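Local coordinates for glycosyl hydrolase family 62 protein (Coprinopsis cinerea, PDB 5B6T), which hydrolyses alpha-L-arabinofuranosidic bonds, probably releasing arabinofuranose side chains from arabinoxylan in hemicellulose, at residues G15-R21 with A66-D72; A45-Y50 with D298-L302; R285-L291 with P303-L309. One frame throughout, in Å; residues are numbered along the deposited sequence.

Overall arrangement
Five sheets form the five-bladed beta-propeller characteristic of family GH62; contacts 1 and 2 bring parts flanking the closing blade against the first blade, while contact 3 lies within the closing blade. Contact 1 lays residues 15-21, between strands 7-9 and 25-34, on strand 68-70, one of the two outermost strands of the first blade. Contact 2, about 15 Å away between centres, sets a hairpin of that blade against a late loop; Arg21 O to Lys46 NZ, 2.9 Å, links the two. Contact 3, its centre about 17 Å from the other two centres, touches contact 2 through Leu302 and Leu291. The side chain of Tyr299 lies about 3 Å from the bound lead ion, that of Gln289 about 7 Å.

Contact 1. Residues G15-R21 with A66-D72; sequences GPKSDSR and ASFYYLD
The guanidinium group of Arg21 lies flat on the ring of Tyr70, their planes 7° apart and their centres 3.9 Å from each other. The two side chains run past one another in opposite directions. Arg21 CD, 3.5 Å from the centroid of the Tyr70 ring, makes a CH-pi contact over its middle, while CZ and NH1 ride above CG, giving a cation-pi interaction. Because the arginine is fully extended from CG to NE, it spans the ring and meets Asp72 beyond it. There it grips the carboxylate end-on with two nitrogens: NH2 reaches Asp72 OD1 at 3.0 Å, nearly straight at 165° and on the syn lone pair, whereas NH1 meets Asp72 OD2 at 2.7 Å from above the carboxylate plane.

At the other end of the ring, Tyr70 OH donates to the syn lone pair of Asp19 OD2 at 2.6 Å. The second oxygen, OD1, accepts from Arg21 N in an Asx turn, so one carboxylate ties the phenol to the backbone that carries the stacked arginine. Residues 15-21 belong to the loop leading from strand 7-9 into the first blade of the propeller, and they run alongside the outer strand 68-70 of that blade, joined to it through side chains.

Further along, Lys17 CG lies over one face of the Phe68 ring, 3.8 Å from its centroid. The lysine then bends at chi2 (-65°), which carries CE along the same ring and brings NZ to Ala66 O at 2.8 Å, from above the carbonyl plane. Phe68 packs on Val53 and Ile55 of the neighbouring strand 49-57 and on Ile26 of strand 25-34. A water accepts from Lys17 N and donates to Tyr70 OH, bridging the lysine backbone to the edge of the phenol.

Contact 2. Residues A45-Y50 with D298-L302; sequences AKTEGY and DYNSL
Tyr50 OH donates to Asn300 OD1 at 2.8 Å, the one direct hydrogen bond between residues 45-50 and 298-302. The amide sits at the edge of the tyrosine ring with the two planes 82° apart, and the hydroxyl approaches 48° above the carbonyl plane instead of along a lone pair. Asn300 CG stands beside its backbone N, anti to the carbonyl carbon (chi1 -71°), which turns the amide to the tyrosine. The other half of the amide is used as well: Asn300 ND2 donates to a water at 2.9 Å, and this water donates to Thr47 O. Both branches are held, which should fix the rotation of the amide.

Beside this pair the backbones come close without bonding. Asn300 O lies 3.3 Å from Lys46 CA, and Asn300 CB rests on Lys46 O. Thr47 OG1 touches Ser301 CB at 3.7 Å.

In the next shell, Ala45 CA lies over one face of the Tyr50 ring, toward its rim. The hairpin is closed by a type I turn from Lys46 to Gly49, with Lys46 N and Gly49 N each bonded to the carbonyl of the other residue. Lys46 NZ binds Arg21 O and forms a long salt bridge with Glu48 OE1. On the opposite segment Asp298 O accepts from both Ser301 N and Ser301 OG, which reach it from the same face, tightening the 3-10 turn that presents Asn300.

Lys27 NZ bonds to Tyr299 OH and, weakly, to Tyr50 OH. A glycerol, probably from the crystallisation liquor, lies about 3 Å from the side chain of Tyr50, and the lead ion about 3 Å from that of Tyr299. This is consistent with a pocket margin where a beta-hairpin with a two-residue loop in one propeller blade meets a loop of the closing blade.

Contact 3. Residues R285-L291 with P303-L309; sequences RYLYQGL and PWKLGLL
Tyr286 and Leu309 open a ladder of six backbone hydrogen bonds that continues through Tyr288 with Gly307 and Gly290 with Lys305. The strands run antiparallel, their axes at 160°, and the bonds are even: Leu309 N to Tyr286 O is 2.8 Å and Lys305 N to Gly290 O is 2.9 Å. Short CA-H...O contacts lie between them, as from Leu306 CA to Tyr288 O at 3.1 Å.

The Tyr288 ring covers the backbone of Gly307, with Gly307 N over one face, since chi1 of 75° sets CG between the backbone N and the carbonyl carbon. A beta-carbon at Gly307 would be tight against Tyr288 CE1. Among apolar contacts, Tyr288 CE1 meets Leu309 CD2 at 3.4 Å, and on the other face of the sheet Leu287 CB packs on Leu308 CD1 at 4.1 Å.

The Trp304 indole is sandwiched. The Gln289 amide stacks on one face, its plane 21° from the ring, and on the opposite face Leu291 CD2 makes a CH-pi contact 4.0 Å from the six-membered ring centroid. Were Trp304 replaced by an alanine, a gap would probably open between Gln289 and Leu291, and the amide would lose the surface it lies on.

The amide is fixed at both ends, NE2 by Ser264 OG and OE1 by Asp28 N. Strand 305-311 also pairs with strand 7-9, bringing both chain ends into one blade and closing the propeller. Hydrogen bonding therefore sets the register, while the Tyr288 face covers the Gly307 backbone and the Trp304 face seats a polar amide within a buried interface.

Contact 1. Residues G15-R21 with A66-D72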
loop_
_atom_site.group_PDB
_atom_site.type_symbol
_atom_site.label_atom_id
_atom_site.label_comp_id
_atom_site.label_asym_id
_atom_site.label_seq_id
_atom_site.Cartn_x
_atom_site.Cartn_y
_atom_site.Cartn_z
ATOM N N GLY A 15 -1.792 10.488 13.039
ATOM C CA GLY A 15 -2.858 9.723 13.624
ATOM C C GLY A 15 -4.194 10.422 13.422
ATOM O O GLY A 15 -4.274 11.470 12.775
ATOM N N PRO A 16 -5.256 9.825 13.976
ATOM C CA PRO A 16 -6.597 10.337 13.788
ATOM C C PRO A 16 -6.772 11.726 14.386
ATOM O O PRO A 16 -6.126 12.072 15.358
ATOM C CB PRO A 16 -7.470 9.351 14.565
ATOM C CG PRO A 16 -6.698 8.115 14.671
ATOM C CD PRO A 16 -5.251 8.539 14.699
ATOM N N LYS A 17 -7.695 12.488 13.813
ATOM C CA LYS A 17 -8.109 13.750 14.413
ATOM C C LYS A 17 -9.044 13.473 15.575
ATOM O O LYS A 17 -9.624 12.398 15.683
ATOM C CB LYS A 17 -8.830 14.614 13.388
ATOM C CG LYS A 17 -7.946 15.008 12.216
ATOM C CD LYS A 17 -6.791 15.903 12.653
ATOM C CE LYS A 17 -5.979 16.346 11.439
ATOM N NZ LYS A 17 -4.708 16.972 11.834
ATOM N N SER A 18 -9.132 14.444 16.485
ATOM C CA SER A 18 -10.109 14.400 17.555
ATOM C C SER A 18 -11.352 15.140 17.106
ATOM O O SER A 18 -11.502 16.316 17.365
ATOM C CB SER A 18 -9.565 15.048 18.814
ATOM O OG SER A 18 -10.478 14.836 19.863
ATOM N N ASP A 19 -12.198 14.451 16.375
ATOM C CA ASP A 19 -13.452 14.996 15.869
ATOM C C ASP A 19 -14.535 13.963 16.064
ATOM O O ASP A 19 -14.291 12.858 16.616
ATOM C CB ASP A 19 -13.286 15.458 14.417
ATOM C CG ASP A 19 -12.944 14.319 13.440
ATOM O OD1 ASP A 19 -13.295 13.162 13.714
ATOM O OD2 ASP A 19 -12.365 14.654 12.373
ATOM N N SER A 20 -15.770 14.304 15.669
ATOM C CA SER A 20 -16.891 13.415 15.979
ATOM C C SER A 20 -16.821 12.056 15.302
ATOM O O SER A 20 -17.506 11.138 15.716
ATOM C CB SER A 20 -18.232 14.068 15.683
ATOM O OG SER A 20 -18.341 14.462 14.340
ATOM N N ARG A 21 -15.982 11.925 14.269
ATOM C CA ARG A 21 -15.841 10.636 13.587
ATOM C C ARG A 21 -15.170 9.598 14.478
ATOM O O ARG A 21 -15.368 8.412 14.281
ATOM C CB ARG A 21 -15.090 10.784 12.246
ATOM C CG ARG A 21 -15.863 11.619 11.233
ATOM C CD ARG A 21 -15.093 11.816 9.941
ATOM N NE ARG A 21 -15.899 12.573 8.997
ATOM C CZ ARG A 21 -16.193 12.183 7.756
ATOM N NH1 ARG A 21 -15.722 11.045 7.269
ATOM N NH2 ARG A 21 -16.939 12.963 6.987
ATOM N N ALA A 66 -1.277 18.586 9.582
ATOM C CA ALA A 66 -1.976 18.736 8.327
ATOM C C ALA A 66 -3.468 18.425 8.502
ATOM O O ALA A 66 -3.800 17.485 9.196
ATOM C CB ALA A 66 -1.351 17.813 7.296
ATOM N N SER A 67 -4.339 19.210 7.879
ATOM C CA SER A 67 -5.765 18.945 7.874
ATOM C C SER A 67 -6.078 17.663 7.093
ATOM O O SER A 67 -5.321 17.240 6.212
ATOM C CB SER A 67 -6.520 20.106 7.219
ATOM O OG SER A 67 -6.012 20.372 5.923
ATOM N N PHE A 68 -7.180 17.051 7.465
ATOM C CA PHE A 68 -7.734 15.925 6.734
ATOM C C PHE A 68 -8.805 16.420 5.780
ATOM O O PHE A 68 -9.623 17.272 6.144
ATOM C CB PHE A 68 -8.382 14.963 7.712
ATOM C CG PHE A 68 -7.417 14.069 8.468
ATOM C CD1 PHE A 68 -6.029 14.237 8.408
ATOM C CD2 PHE A 68 -7.919 13.016 9.217
ATOM C CE1 PHE A 68 -5.175 13.394 9.116
ATOM C CE2 PHE A 68 -7.075 12.166 9.908
ATOM C CZ PHE A 68 -5.691 12.356 9.851
ATOM N N TYR A 69 -8.832 15.865 4.572
ATOM C CA TYR A 69 -10.018 15.981 3.710
ATOM C C TYR A 69 -10.623 14.599 3.658
ATOM O O TYR A 69 -10.071 13.681 3.018
ATOM C CB TYR A 69 -9.704 16.503 2.280
ATOM C CG TYR A 69 -10.943 16.964 1.559
ATOM C CD1 TYR A 69 -11.829 16.063 1.033
ATOM C CD2 TYR A 69 -11.201 18.321 1.379
ATOM C CE1 TYR A 69 -12.983 16.503 0.386
ATOM C CE2 TYR A 69 -12.337 18.763 0.725
ATOM C CZ TYR A 69 -13.219 17.844 0.233
ATOM O OH TYR A 69 -14.387 18.262 -0.392
ATOM N N TYR A 70 -11.793 14.451 4.281
ATOM C CA TYR A 70 -12.512 13.189 4.268
ATOM C C TYR A 70 -13.171 12.972 2.897
ATOM O O TYR A 70 -14.019 13.748 2.468
ATOM C CB TYR A 70 -13.542 13.185 5.380
ATOM C CG TYR A 70 -12.935 13.156 6.772
ATOM C CD1 TYR A 70 -12.271 12.030 7.238
ATOM C CD2 TYR A 70 -13.045 14.253 7.632
ATOM C CE1 TYR A 70 -11.694 11.996 8.511
ATOM C CE2 TYR A 70 -12.487 14.226 8.894
ATOM C CZ TYR A 70 -11.824 13.088 9.341
ATOM O OH TYR A 70 -11.290 13.008 10.625
ATOM N N LEU A 71 -12.753 11.912 2.199
ATOM C CA LEU A 71 -13.126 11.764 0.798
ATOM C C LEU A 71 -14.573 11.346 0.598
ATOM O O LEU A 71 -15.065 11.375 -0.535
ATOM C CB LEU A 71 -12.162 10.834 0.057
ATOM C CG LEU A 71 -10.748 11.388 -0.068
ATOM C CD1 LEU A 71 -9.840 10.307 -0.638
ATOM C CD2 LEU A 71 -10.711 12.646 -0.940
ATOM N N ASP A 72 -15.271 11.015 1.683
ATOM C CA ASP A 72 -16.718 10.798 1.571
ATOM C C ASP A 72 -17.495 12.074 1.226
ATOM O O ASP A 72 -18.660 11.996 0.834
ATOM C CB ASP A 72 -17.283 10.078 2.817
ATOM C CG ASP A 72 -17.186 10.900 4.120
ATOM O OD1 ASP A 72 -17.090 12.111 4.097
ATOM O OD2 ASP A 72 -17.362 10.285 5.205
HETATM O O HOH W 1 -9.584 11.340 12.019
#

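Contact 2. Residues A45-Y50 with D298-L302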
loop_
_atom_site.group_PDB
_atom_site.type_symbol
_atom_site.label_atom_id
_atom_site.label_comp_id
_atom_site.label_asym_id
_atom_site.label_seq_id
_atom_site.Cartn_x
_atom_site.Cartn_y
_atom_site.Cartn_z
ATOM N N ALA A 45 -10.104 3.996 9.967
ATOM C CA ALA A 45 -10.554 2.744 10.524
ATOM C C ALA A 45 -11.127 2.903 11.908
ATOM O O ALA A 45 -10.514 3.541 12.805
ATOM C CB ALA A 45 -9.427 1.732 10.570
ATOM N N LYS A 46 -12.290 2.280 12.094
ATOM C CA LYS A 46 -12.918 2.152 13.402
ATOM C C LYS A 46 -13.845 0.936 13.384
ATOM O O LYS A 46 -14.093 0.373 12.331
ATOM C CB LYS A 46 -13.688 3.431 13.775
ATOM C CG LYS A 46 -14.614 3.959 12.688
ATOM C CD LYS A 46 -15.342 5.206 13.154
ATOM C CE LYS A 46 -16.147 5.802 12.020
ATOM N NZ LYS A 46 -17.010 6.931 12.461
ATOM N N THR A 47 -14.390 0.560 14.548
ATOM C CA THR A 47 -15.300 -0.579 14.615
ATOM C C THR A 47 -16.436 -0.425 13.616
ATOM O O THR A 47 -16.870 -1.398 13.030
ATOM C CB THR A 47 -15.910 -0.678 16.041
ATOM O OG1 THR A 47 -14.846 -0.897 16.958
ATOM C CG2 THR A 47 -16.931 -1.829 16.152
ATOM N N GLU A 48 -16.907 0.798 13.426
ATOM C CA GLU A 48 -18.076 1.067 12.590
ATOM C C GLU A 48 -17.787 0.983 11.094
ATOM O O GLU A 48 -18.702 0.803 10.292
ATOM C CB GLU A 48 -18.639 2.449 12.921
ATOM C CG GLU A 48 -19.483 2.469 14.189
ATOM C CD GLU A 48 -19.400 3.778 14.950
ATOM O OE1 GLU A 48 -19.122 4.850 14.341
ATOM O OE2 GLU A 48 -19.606 3.723 16.188
ATOM N N GLY A 49 -16.530 1.123 10.687
ATOM C CA GLY A 49 -16.262 1.017 9.259
ATOM C C GLY A 49 -14.989 1.702 8.805
ATOM O O GLY A 49 -14.198 2.194 9.614
ATOM N N TYR A 50 -14.841 1.675 7.485
ATOM C CA TYR A 50 -13.686 2.201 6.782
ATOM C C TYR A 50 -14.109 3.170 5.721
ATOM O O TYR A 50 -15.078 2.939 5.004
ATOM C CB TYR A 50 -12.941 1.075 6.088
ATOM C CG TYR A 50 -12.121 0.226 7.024
ATOM C CD1 TYR A 50 -12.708 -0.716 7.849
ATOM C CD2 TYR A 50 -10.747 0.352 7.050
ATOM C CE1 TYR A 50 -11.946 -1.480 8.722
ATOM C CE2 TYR A 50 -9.977 -0.403 7.885
ATOM C CZ TYR A 50 -10.563 -1.323 8.734
ATOM O OH TYR A 50 -9.738 -2.070 9.564
ATOM N N ASP A 298 -10.448 -5.575 19.441
ATOM C CA ASP A 298 -10.960 -5.804 18.106
ATOM C C ASP A 298 -9.996 -5.185 17.083
ATOM O O ASP A 298 -9.553 -4.031 17.262
ATOM C CB ASP A 298 -12.361 -5.187 17.975
ATOM C CG ASP A 298 -13.430 -5.919 18.824
ATOM O OD1 ASP A 298 -13.238 -7.105 19.203
ATOM O OD2 ASP A 298 -14.486 -5.295 19.099
ATOM N N TYR A 299 -9.708 -5.940 16.031
ATOM C CA TYR A 299 -8.757 -5.504 14.992
ATOM C C TYR A 299 -9.096 -4.119 14.440
ATOM O O TYR A 299 -8.211 -3.279 14.326
ATOM C CB TYR A 299 -8.653 -6.530 13.842
ATOM C CG TYR A 299 -7.717 -6.061 12.729
ATOM C CD1 TYR A 299 -6.335 -6.199 12.853
ATOM C CD2 TYR A 299 -8.217 -5.421 11.599
ATOM C CE1 TYR A 299 -5.483 -5.757 11.854
ATOM C CE2 TYR A 299 -7.355 -4.954 10.614
ATOM C CZ TYR A 299 -5.997 -5.117 10.767
ATOM O OH TYR A 299 -5.161 -4.652 9.776
ATOM N N ASN A 300 -10.369 -3.858 14.129
ATOM C CA ASN A 300 -10.752 -2.590 13.459
ATOM C C ASN A 300 -10.639 -1.339 14.349
ATOM O O ASN A 300 -10.664 -0.204 13.859
ATOM C CB ASN A 300 -12.176 -2.689 12.879
ATOM C CG ASN A 300 -12.259 -3.607 11.678
ATOM O OD1 ASN A 300 -11.257 -3.908 11.022
ATOM N ND2 ASN A 300 -13.481 -4.062 11.373
ATOM N N SER A 301 -10.506 -1.543 15.658
ATOM C CA SER A 301 -10.392 -0.479 16.608
ATOM C C SER A 301 -8.941 -0.198 17.012
ATOM O O SER A 301 -8.696 0.642 17.863
ATOM C CB SER A 301 -11.234 -0.810 17.847
ATOM O OG SER A 301 -10.674 -1.873 18.583
ATOM N N LEU A 302 -7.976 -0.921 16.431
ATOM C CA LEU A 302 -6.582 -0.780 16.861
ATOM C C LEU A 302 -6.031 0.608 16.513
ATOM O O LEU A 302 -6.310 1.157 15.427
ATOM C CB LEU A 302 -5.689 -1.841 16.222
ATOM C CG LEU A 302 -5.903 -3.279 16.692
ATOM C CD1 LEU A 302 -5.184 -4.206 15.722
ATOM C CD2 LEU A 302 -5.449 -3.514 18.125
HETATM O O HOH W 2 -15.688 -3.878 13.191
#

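Contact 3. Residues R285-L291 with P303-L309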
loop_
_atom_site.group_PDB
_atom_site.type_symbol
_atom_site.label_atom_id
_atom_site.label_comp_id
_atom_site.label_asym_id
_atom_site.label_seq_id
_atom_site.Cartn_x
_atom_site.Cartn_y
_atom_site.Cartn_z
ATOM N N ARG A 285 12.763 4.912 1.493
ATOM C CA ARG A 285 11.953 5.425 2.588
ATOM C C ARG A 285 10.604 4.729 2.507
ATOM O O ARG A 285 10.015 4.664 1.426
ATOM C CB ARG A 285 11.766 6.940 2.469
ATOM C CG ARG A 285 13.041 7.765 2.629
ATOM C CD ARG A 285 12.747 9.244 2.401
ATOM N NE ARG A 285 12.797 9.607 0.999
ATOM C CZ ARG A 285 12.372 10.770 0.481
ATOM N NH1 ARG A 285 11.789 11.713 1.245
ATOM N NH2 ARG A 285 12.509 10.970 -0.828
ATOM N N TYR A 286 10.137 4.213 3.636
ATOM C CA TYR A 286 8.900 3.438 3.674
ATOM C C TYR A 286 7.953 4.093 4.637
ATOM O O TYR A 286 8.200 4.163 5.838
ATOM C CB TYR A 286 9.135 1.953 4.067
ATOM C CG TYR A 286 8.017 1.003 3.691
ATOM C CD1 TYR A 286 7.706 0.767 2.367
ATOM C CD2 TYR A 286 7.280 0.327 4.663
ATOM C CE1 TYR A 286 6.682 -0.103 2.028
ATOM C CE2 TYR A 286 6.289 -0.584 4.330
ATOM C CZ TYR A 286 5.967 -0.753 3.006
ATOM O OH TYR A 286 4.951 -1.608 2.658
ATOM N N LEU A 287 6.817 4.554 4.105
ATOM C CA LEU A 287 5.745 5.129 4.918
ATOM C C LEU A 287 4.852 3.958 5.318
ATOM O O LEU A 287 4.367 3.243 4.449
ATOM C CB LEU A 287 4.972 6.159 4.082
ATOM C CG LEU A 287 3.836 6.891 4.819
ATOM C CD1 LEU A 287 4.270 7.763 5.974
ATOM C CD2 LEU A 287 3.078 7.721 3.790
ATOM N N TYR A 288 4.681 3.739 6.617
ATOM C CA TYR A 288 4.071 2.494 7.082
ATOM C C TYR A 288 3.119 2.791 8.232
ATOM O O TYR A 288 3.092 3.914 8.762
ATOM C CB TYR A 288 5.168 1.527 7.498
ATOM C CG TYR A 288 5.815 1.858 8.829
ATOM C CD1 TYR A 288 6.800 2.851 8.945
ATOM C CD2 TYR A 288 5.480 1.160 9.974
ATOM C CE1 TYR A 288 7.387 3.155 10.156
ATOM C CE2 TYR A 288 6.063 1.456 11.189
ATOM C CZ TYR A 288 7.016 2.459 11.282
ATOM O OH TYR A 288 7.635 2.717 12.497
ATOM N N GLN A 289 2.370 1.778 8.635
ATOM C CA GLN A 289 1.565 1.851 9.830
ATOM C C GLN A 289 2.119 0.978 10.943
ATOM O O GLN A 289 2.531 -0.181 10.723
ATOM C CB GLN A 289 0.098 1.452 9.574
ATOM C CG GLN A 289 -0.099 0.022 9.077
ATOM C CD GLN A 289 -1.529 -0.328 8.750
ATOM O OE1 GLN A 289 -2.350 0.527 8.397
ATOM N NE2 GLN A 289 -1.835 -1.630 8.841
ATOM N N GLY A 290 2.113 1.554 12.153
ATOM C CA GLY A 290 2.537 0.882 13.370
ATOM C C GLY A 290 1.553 1.169 14.471
ATOM O O GLY A 290 0.615 1.950 14.300
ATOM N N LEU A 291 1.750 0.525 15.618
ATOM C CA LEU A 291 0.887 0.761 16.764
ATOM C C LEU A 291 1.560 0.349 18.060
ATOM O O LEU A 291 2.559 -0.380 18.074
ATOM C CB LEU A 291 -0.465 0.064 16.615
ATOM C CG LEU A 291 -0.554 -1.416 17.001
ATOM C CD1 LEU A 291 -1.984 -1.838 16.877
ATOM C CD2 LEU A 291 0.321 -2.314 16.152
ATOM N N PRO A 303 -5.208 1.176 17.400
ATOM C CA PRO A 303 -4.744 2.546 17.175
ATOM C C PRO A 303 -3.522 2.665 16.260
ATOM O O PRO A 303 -2.455 3.120 16.664
ATOM C CB PRO A 303 -4.455 3.039 18.605
ATOM C CG PRO A 303 -4.047 1.810 19.324
ATOM C CD PRO A 303 -4.869 0.695 18.761
ATOM N N TRP A 304 -3.727 2.330 15.001
ATOM C CA TRP A 304 -2.660 2.471 13.984
ATOM C C TRP A 304 -2.344 3.932 13.723
ATOM O O TRP A 304 -3.245 4.769 13.632
ATOM C CB TRP A 304 -3.051 1.806 12.656
ATOM C CG TRP A 304 -3.267 0.341 12.741
ATOM C CD1 TRP A 304 -4.454 -0.285 12.886
ATOM C CD2 TRP A 304 -2.274 -0.687 12.670
ATOM N NE1 TRP A 304 -4.280 -1.641 12.894
ATOM C CE2 TRP A 304 -2.940 -1.916 12.774
ATOM C CE3 TRP A 304 -0.887 -0.685 12.539
ATOM C CZ2 TRP A 304 -2.264 -3.142 12.775
ATOM C CZ3 TRP A 304 -0.208 -1.904 12.505
ATOM C CH2 TRP A 304 -0.892 -3.117 12.634
ATOM N N LYS A 305 -1.049 4.214 13.558
ATOM C CA LYS A 305 -0.538 5.548 13.196
ATOM C C LYS A 305 0.520 5.345 12.127
ATOM O O LYS A 305 1.097 4.267 12.019
ATOM C CB LYS A 305 0.034 6.271 14.429
ATOM C CG LYS A 305 -1.006 6.383 15.554
ATOM C CD LYS A 305 -0.467 7.017 16.805
ATOM C CE LYS A 305 -1.336 6.692 17.998
ATOM N NZ LYS A 305 -2.772 7.107 17.874
ATOM N N LEU A 306 0.762 6.382 11.344
ATOM C CA LEU A 306 1.748 6.318 10.260
ATOM C C LEU A 306 3.092 6.849 10.747
ATOM O O LEU A 306 3.148 7.906 11.384
ATOM C CB LEU A 306 1.276 7.146 9.057
ATOM C CG LEU A 306 -0.145 6.861 8.538
ATOM C CD1 LEU A 306 -0.413 7.630 7.266
ATOM C CD2 LEU A 306 -0.392 5.371 8.344
ATOM N N GLY A 307 4.141 6.126 10.405
ATOM C CA GLY A 307 5.526 6.558 10.565
ATOM C C GLY A 307 6.334 6.368 9.302
ATOM O O GLY A 307 5.818 5.880 8.269
ATOM N N LEU A 308 7.602 6.778 9.356
ATOM C CA LEU A 308 8.443 6.761 8.172
ATOM C C LEU A 308 9.771 6.102 8.492
ATOM O O LEU A 308 10.453 6.548 9.419
ATOM C CB LEU A 308 8.717 8.178 7.704
ATOM C CG LEU A 308 9.440 8.333 6.367
ATOM C CD1 LEU A 308 8.603 7.784 5.223
ATOM C CD2 LEU A 308 9.791 9.788 6.092
ATOM N N LEU A 309 10.093 5.058 7.739
ATOM C CA LEU A 309 11.395 4.410 7.817
ATOM C C LEU A 309 12.320 5.057 6.800
ATOM O O LEU A 309 11.933 5.241 5.676
ATOM C CB LEU A 309 11.277 2.926 7.461
ATOM C CG LEU A 309 10.321 2.041 8.231
ATOM C CD1 LEU A 309 10.452 0.607 7.780
ATOM C CD2 LEU A 309 10.567 2.128 9.724
#